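UTP--glucose-1-phosphate uridylyltransferase (Acinetobacter baumannii, PDB 6IKX) catalyses the transfer of a uridylyl group from UTP to alpha-D-glucose 1-phosphate, giving UDP-glucose and diphosphate. Local coordinates at residues A[30-34]-A[275-279]; A[155-159]-A[210-214]. The protein carries 1 engineered substitution. One frame throughout, in Å; residues are numbered along the deposited sequence.

Contact 1 of 2, residues A[30-34]-A[275-279]; sequences VVDRP and HPKLG
Residues 30-34 form a tight hairpin turn, closed by V30 N to R33 O at 2.9 Å. V31 at its tip has positive phi (76/-82). Residues 275-278 lie in the loop after helix 261-273; G279 opens helix 279-287, and its N bonds H275 O at 2.8 Å. The backbones stay apart, V31 CA to H275 CA being 8.1 Å. Side chains bridge the gap. H275 (chi1 t) donates from NE2 to D32 OD2 at 2.8 Å, a His-carboxylate hydrogen bond. Its ND1 accepts L278 N at 2.9 Å and K277 N at 3.2 Å, so the backbone of its own segment holds the ring. D32 and R33, both chi1 p, form a salt bridge, R33 NE to D32 OD1 at 2.8 Å. V31 CG1 lies 3.8 Å from H275 CD2 and 4.1 Å from L278 CD1. K261 of a second subunit also pairs with D32, so the contact is part of a subunit interface. V31 packs on Y38 of helix 35-44 and Y271 of helix 261-273, while R33 reaches E37.

Contact 2 of 2, residues A[155-159]-A[210-214]; sequences AAQIM and YVLPA
I158 and Y210 form an apolar centre on one face of an antiparallel strand pair in the mixed sheet of the GT-A type nucleotidyltransferase fold. I158 CG1 lies 3.7 Å from Y210 CD2; both residues have chi1 m. They are a non-hydrogen-bonded pair, CA-CA 4.9 Å. Beside them, A156 CB meets P213 CD at 4.1 Å and L212 CD2 at 4.4 Å. Q157 and V211 (chi1 t) point to the other face, with their CB atoms 4.4 Å apart, beneath helix 142-153. Segments 156-159 and 210-212 are extended and run at 168°, their axes 4.9 Å apart. Q157 and V211 are the hydrogen-bonded pair: Q157 N to V211 O is 3.0 Å and V211 N to Q157 O is 3.1 Å. Y210 also touches V206, a residue seen to bind UDP-glucose, so the Y210 end of the pair probably lies near the sugar-nucleotide site. At the polar edge, Q157 (m, m) turns back toward the loop residue before its strand, and its NE2 donates to A155 O at 2.8 Å.

In the fold
The contacts hold different elements. Contact 2 is core: it joins two strands of the main sheet, under helix 142-153, and touches no other chain. Contact 1 lies farther from the chain's centre and joins a small hairpin to the loop before helix 279-287. It is buried partly by a second subunit, and H275 and R33 stay partly exposed. Contact 2 relies on backbone hydrogen bonds and apolar side chains. Contact 1 relies on a charged and polar side-chain network, with a smaller apolar part, V31 against L278. Contact 2 buries more surface, 279 against 146 Å². Their centres are 31 Å apart. Contact 2 neighbours a residue seen to bind UDP-glucose; contact 1 is away from the known binding residues.

Contact 1 of 2, residues A[30-34]-A[275-279]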
ATOM      1  N   VAL A  30       8.076  17.276  10.489  1.00 42.04           N
ATOM      2  CA  VAL A  30       9.002  18.224  11.146  1.00 40.22           C
ATOM      3  C   VAL A  30       8.461  19.613  10.854  1.00 41.07           C
ATOM      4  O   VAL A  30       8.695  20.120   9.744  1.00 41.79           O
ATOM      5  CB  VAL A  30      10.423  18.008  10.623  1.00 36.06           C
ATOM      6  CG1 VAL A  30      11.379  19.101  11.094  1.00 38.92           C
ATOM      7  CG2 VAL A  30      10.901  16.618  11.011  1.00 38.07           C
ATOM      8  N   VAL A  31       7.680  20.138  11.794  1.00 41.35           N
ATOM      9  CA  VAL A  31       6.891  21.389  11.641  1.00 41.63           C
ATOM     10  C   VAL A  31       5.658  21.083  10.784  1.00 39.63           C
ATOM     11  O   VAL A  31       4.564  20.900  11.340  1.00 40.06           O
ATOM     12  CB  VAL A  31       7.725  22.536  11.040  1.00 41.35           C
ATOM     13  CG1 VAL A  31       7.030  23.870  11.214  1.00 46.31           C
ATOM     14  CG2 VAL A  31       9.122  22.586  11.623  1.00 48.54           C
ATOM     15  N   ASP A  32       5.800  21.070   9.468  1.00 38.57           N
ATOM     16  CA  ASP A  32       4.630  20.916   8.581  1.00 36.92           C
ATOM     17  C   ASP A  32       4.954  20.087   7.337  1.00 40.29           C
ATOM     18  O   ASP A  32       4.094  20.105   6.420  1.00 41.37           O
ATOM     19  CB  ASP A  32       4.171  22.315   8.179  1.00 41.80           C
ATOM     20  CG  ASP A  32       5.150  23.058   7.272  1.00 44.86           C
ATOM     21  OD1 ASP A  32       6.302  22.614   7.165  1.00 40.63           O
ATOM     22  OD2 ASP A  32       4.732  24.074   6.666  1.00 51.94           O
ATOM     23  N   ARG A  33       6.123  19.428   7.253  1.00 41.09           N
ATOM     24  CA  ARG A  33       6.441  18.515   6.116  1.00 44.96           C
ATOM     25  C   ARG A  33       7.288  17.319   6.572  1.00 39.60           C
ATOM     26  O   ARG A  33       7.950  17.349   7.592  1.00 35.06           O
ATOM     27  CB  ARG A  33       7.146  19.348   5.046  1.00 46.40           C
ATOM     28  CG  ARG A  33       8.506  19.840   5.489  1.00 47.05           C
ATOM     29  CD  ARG A  33       8.971  21.116   4.827  1.00 50.68           C
ATOM     30  NE  ARG A  33       8.039  22.209   5.045  1.00 55.53           N
ATOM     31  CZ  ARG A  33       7.374  22.857   4.099  1.00 52.36           C
ATOM     32  NH1 ARG A  33       7.541  22.560   2.822  1.00 48.05           N
ATOM     33  NH2 ARG A  33       6.536  23.808   4.442  1.00 54.17           N
ATOM     34  N   PRO A  34       7.320  16.185   5.856  1.00 40.93           N
ATOM     35  CA  PRO A  34       8.138  15.054   6.299  1.00 42.58           C
ATOM     36  C   PRO A  34       9.651  15.381   6.279  1.00 45.74           C
ATOM     37  O   PRO A  34      10.110  16.222   5.492  1.00 42.84           O
ATOM     38  CB  PRO A  34       7.721  13.977   5.275  1.00 43.80           C
ATOM     39  CG  PRO A  34       7.471  14.791   4.031  1.00 41.64           C
ATOM     40  CD  PRO A  34       6.643  15.932   4.583  1.00 40.16           C
ATOM     41  N   HIS A 275      10.478  28.986  10.502  1.00 55.45           N
ATOM     42  CA  HIS A 275       9.489  28.776   9.414  1.00 55.23           C
ATOM     43  C   HIS A 275       9.100  30.139   8.847  1.00 56.33           C
ATOM     44  O   HIS A 275       8.639  30.998   9.589  1.00 52.87           O
ATOM     45  CB  HIS A 275       8.281  27.996   9.896  1.00 50.63           C
ATOM     46  CG  HIS A 275       7.438  27.470   8.788  1.00 49.25           C
ATOM     47  ND1 HIS A 275       6.471  28.240   8.181  1.00 48.88           N
ATOM     48  CD2 HIS A 275       7.368  26.237   8.232  1.00 45.94           C
ATOM     49  CE1 HIS A 275       5.853  27.508   7.276  1.00 48.83           C
ATOM     50  NE2 HIS A 275       6.386  26.263   7.291  1.00 44.80           N
ATOM     51  N   PRO A 276       9.240  30.363   7.524  1.00 55.10           N
ATOM     52  CA  PRO A 276       9.144  31.712   6.966  1.00 57.45           C
ATOM     53  C   PRO A 276       7.710  32.231   7.117  1.00 67.81           C
ATOM     54  O   PRO A 276       7.513  33.433   7.061  1.00 70.53           O
ATOM     55  CB  PRO A 276       9.519  31.553   5.488  1.00 57.61           C
ATOM     56  CG  PRO A 276       9.247  30.079   5.176  1.00 55.63           C
ATOM     57  CD  PRO A 276       9.397  29.329   6.488  1.00 54.33           C
ATOM     58  N   LYS A 277       6.768  31.309   7.342  1.00 66.41           N
ATOM     59  CA  LYS A 277       5.324  31.605   7.481  1.00 59.55           C
ATOM     60  C   LYS A 277       4.856  31.409   8.931  1.00 57.02           C
ATOM     61  O   LYS A 277       4.075  32.241   9.355  1.00 59.04           O
ATOM     62  CB  LYS A 277       4.548  30.790   6.445  1.00 65.22           C
ATOM     63  CG  LYS A 277       3.728  31.623   5.465  1.00 65.92           C
ATOM     64  CD  LYS A 277       3.554  31.011   4.085  1.00 65.66           C
ATOM     65  CE  LYS A 277       4.549  31.502   3.055  1.00 73.21           C
ATOM     66  NZ  LYS A 277       4.669  32.978   3.049  1.00 71.81           N
ATOM     67  N   LEU A 278       5.365  30.440   9.706  1.00 60.70           N
ATOM     68  CA  LEU A 278       4.853  30.134  11.083  1.00 49.85           C
ATOM     69  C   LEU A 278       5.796  30.589  12.190  1.00 44.42           C
ATOM     70  O   LEU A 278       5.383  30.511  13.341  1.00 50.26           O
ATOM     71  CB  LEU A 278       4.678  28.629  11.222  1.00 52.53           C
ATOM     72  CG  LEU A 278       3.751  28.003  10.199  1.00 52.65           C
ATOM     73  CD1 LEU A 278       4.122  26.549  10.007  1.00 52.76           C
ATOM     74  CD2 LEU A 278       2.293  28.170  10.626  1.00 56.33           C
ATOM     75  N   GLY A 279       7.035  30.956  11.865  1.00 50.92           N
ATOM     76  CA  GLY A 279       8.124  31.191  12.830  1.00 50.06           C
ATOM     77  C   GLY A 279       7.653  32.029  14.004  1.00 58.71           C
ATOM     78  O   GLY A 279       7.688  31.521  15.178  1.00 57.62           O
TER

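Contact 2 of 2, residues A[155-159]-A[210-214]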
ATOM      1  N   ALA A 155      39.560  13.885  -4.034  1.00 51.20           N
ATOM      2  CA  ALA A 155      39.664  13.117  -2.770  1.00 51.92           C
ATOM      3  C   ALA A 155      38.264  12.916  -2.170  1.00 49.26           C
ATOM      4  O   ALA A 155      37.505  13.910  -2.069  1.00 43.85           O
ATOM      5  CB  ALA A 155      40.521  13.858  -1.773  1.00 58.88           C
ATOM      6  N   ALA A 156      37.954  11.700  -1.727  1.00 45.48           N
ATOM      7  CA  ALA A 156      36.643  11.385  -1.120  1.00 42.41           C
ATOM      8  C   ALA A 156      36.471  12.312   0.087  1.00 37.29           C
ATOM      9  O   ALA A 156      37.483  12.709   0.673  1.00 39.36           O
ATOM     10  CB  ALA A 156      36.536   9.931  -0.758  1.00 41.78           C
ATOM     11  N   GLN A 157      35.235  12.712   0.351  1.00 36.42           N
ATOM     12  CA  GLN A 157      34.867  13.634   1.446  1.00 44.48           C
ATOM     13  C   GLN A 157      33.952  12.878   2.414  1.00 43.03           C
ATOM     14  O   GLN A 157      33.009  12.164   1.956  1.00 46.96           O
ATOM     15  CB  GLN A 157      34.228  14.903   0.867  1.00 44.35           C
ATOM     16  CG  GLN A 157      35.096  15.626  -0.171  1.00 45.19           C
ATOM     17  CD  GLN A 157      36.352  16.264   0.396  1.00 52.08           C
ATOM     18  OE1 GLN A 157      36.313  17.034   1.373  1.00 46.87           O
ATOM     19  NE2 GLN A 157      37.494  15.935  -0.207  1.00 48.39           N
ATOM     20  N   ILE A 158      34.276  12.981   3.698  1.00 44.32           N
ATOM     21  CA  ILE A 158      33.428  12.543   4.841  1.00 43.84           C
ATOM     22  C   ILE A 158      33.083  13.797   5.650  1.00 45.89           C
ATOM     23  O   ILE A 158      33.991  14.452   6.204  1.00 41.75           O
ATOM     24  CB  ILE A 158      34.125  11.457   5.672  1.00 40.45           C
ATOM     25  CG1 ILE A 158      34.084  10.086   5.000  1.00 49.22           C
ATOM     26  CG2 ILE A 158      33.527  11.367   7.053  1.00 45.94           C
ATOM     27  CD1 ILE A 158      34.928   9.940   3.771  1.00 51.38           C
ATOM     28  N   MET A 159      31.809  14.172   5.681  1.00 44.54           N
ATOM     29  CA  MET A 159      31.389  15.349   6.486  1.00 43.42           C
ATOM     30  C   MET A 159      31.506  14.977   7.976  1.00 43.79           C
ATOM     31  O   MET A 159      31.121  13.843   8.339  1.00 39.98           O
ATOM     32  CB  MET A 159      29.971  15.805   6.121  1.00 44.82           C
ATOM     33  CG  MET A 159      29.565  17.109   6.819  1.00 49.96           C
ATOM     34  SD  MET A 159      27.961  17.788   6.354  1.00 49.72           S
ATOM     35  CE  MET A 159      28.141  17.877   4.575  1.00 52.51           C
ATOM     36  N   TYR A 210      28.508  12.127   2.502  1.00 38.89           N
ATOM     37  CA  TYR A 210      29.687  11.587   1.799  1.00 39.73           C
ATOM     38  C   TYR A 210      29.625  12.029   0.334  1.00 41.86           C
ATOM     39  O   TYR A 210      28.538  12.164  -0.248  1.00 40.75           O
ATOM     40  CB  TYR A 210      29.761  10.061   1.900  1.00 39.02           C
ATOM     41  CG  TYR A 210      29.620   9.480   3.287  1.00 44.88           C
ATOM     42  CD1 TYR A 210      28.396   9.467   3.957  1.00 48.31           C
ATOM     43  CD2 TYR A 210      30.703   8.916   3.929  1.00 39.46           C
ATOM     44  CE1 TYR A 210      28.270   8.930   5.231  1.00 50.11           C
ATOM     45  CE2 TYR A 210      30.584   8.348   5.188  1.00 48.36           C
ATOM     46  CZ  TYR A 210      29.364   8.348   5.838  1.00 46.76           C
ATOM     47  OH  TYR A 210      29.267   7.779   7.064  1.00 50.26           O
ATOM     48  N   VAL A 211      30.799  12.270  -0.236  1.00 41.69           N
ATOM     49  CA  VAL A 211      31.024  12.251  -1.707  1.00 40.70           C
ATOM     50  C   VAL A 211      32.123  11.230  -1.935  1.00 37.53           C
ATOM     51  O   VAL A 211      33.126  11.338  -1.262  1.00 43.07           O
ATOM     52  CB  VAL A 211      31.398  13.644  -2.216  1.00 42.75           C
ATOM     53  CG1 VAL A 211      31.419  13.677  -3.732  1.00 50.26           C
ATOM     54  CG2 VAL A 211      30.477  14.692  -1.629  1.00 40.97           C
ATOM     55  N   LEU A 212      31.864  10.238  -2.778  1.00 44.72           N
ATOM     56  CA  LEU A 212      32.679   9.019  -2.975  1.00 40.19           C
ATOM     57  C   LEU A 212      32.822   8.806  -4.471  1.00 40.50           C
ATOM     58  O   LEU A 212      31.960   9.201  -5.252  1.00 45.93           O
ATOM     59  CB  LEU A 212      31.982   7.793  -2.375  1.00 46.01           C
ATOM     60  CG  LEU A 212      31.494   7.900  -0.936  1.00 47.25           C
ATOM     61  CD1 LEU A 212      30.590   6.723  -0.612  1.00 50.59           C
ATOM     62  CD2 LEU A 212      32.646   7.954   0.049  1.00 46.96           C
ATOM     63  N   PRO A 213      33.922   8.191  -4.910  1.00 39.76           N
ATOM     64  CA  PRO A 213      34.033   7.726  -6.283  1.00 46.94           C
ATOM     65  C   PRO A 213      33.277   6.417  -6.503  1.00 43.37           C
ATOM     66  O   PRO A 213      32.981   5.762  -5.565  1.00 44.26           O
ATOM     67  CB  PRO A 213      35.554   7.531  -6.442  1.00 47.72           C
ATOM     68  CG  PRO A 213      36.015   7.150  -5.061  1.00 44.39           C
ATOM     69  CD  PRO A 213      35.159   7.999  -4.143  1.00 45.22           C
ATOM     70  N   ALA A 214      33.020   6.093  -7.760  1.00 44.83           N
ATOM     71  CA  ALA A 214      32.263   4.908  -8.210  1.00 46.67           C
ATOM     72  C   ALA A 214      33.043   3.651  -7.870  1.00 50.58           C
ATOM     73  O   ALA A 214      32.401   2.585  -7.733  1.00 59.01           O
ATOM     74  CB  ALA A 214      32.018   4.997  -9.694  1.00 46.96           C
TER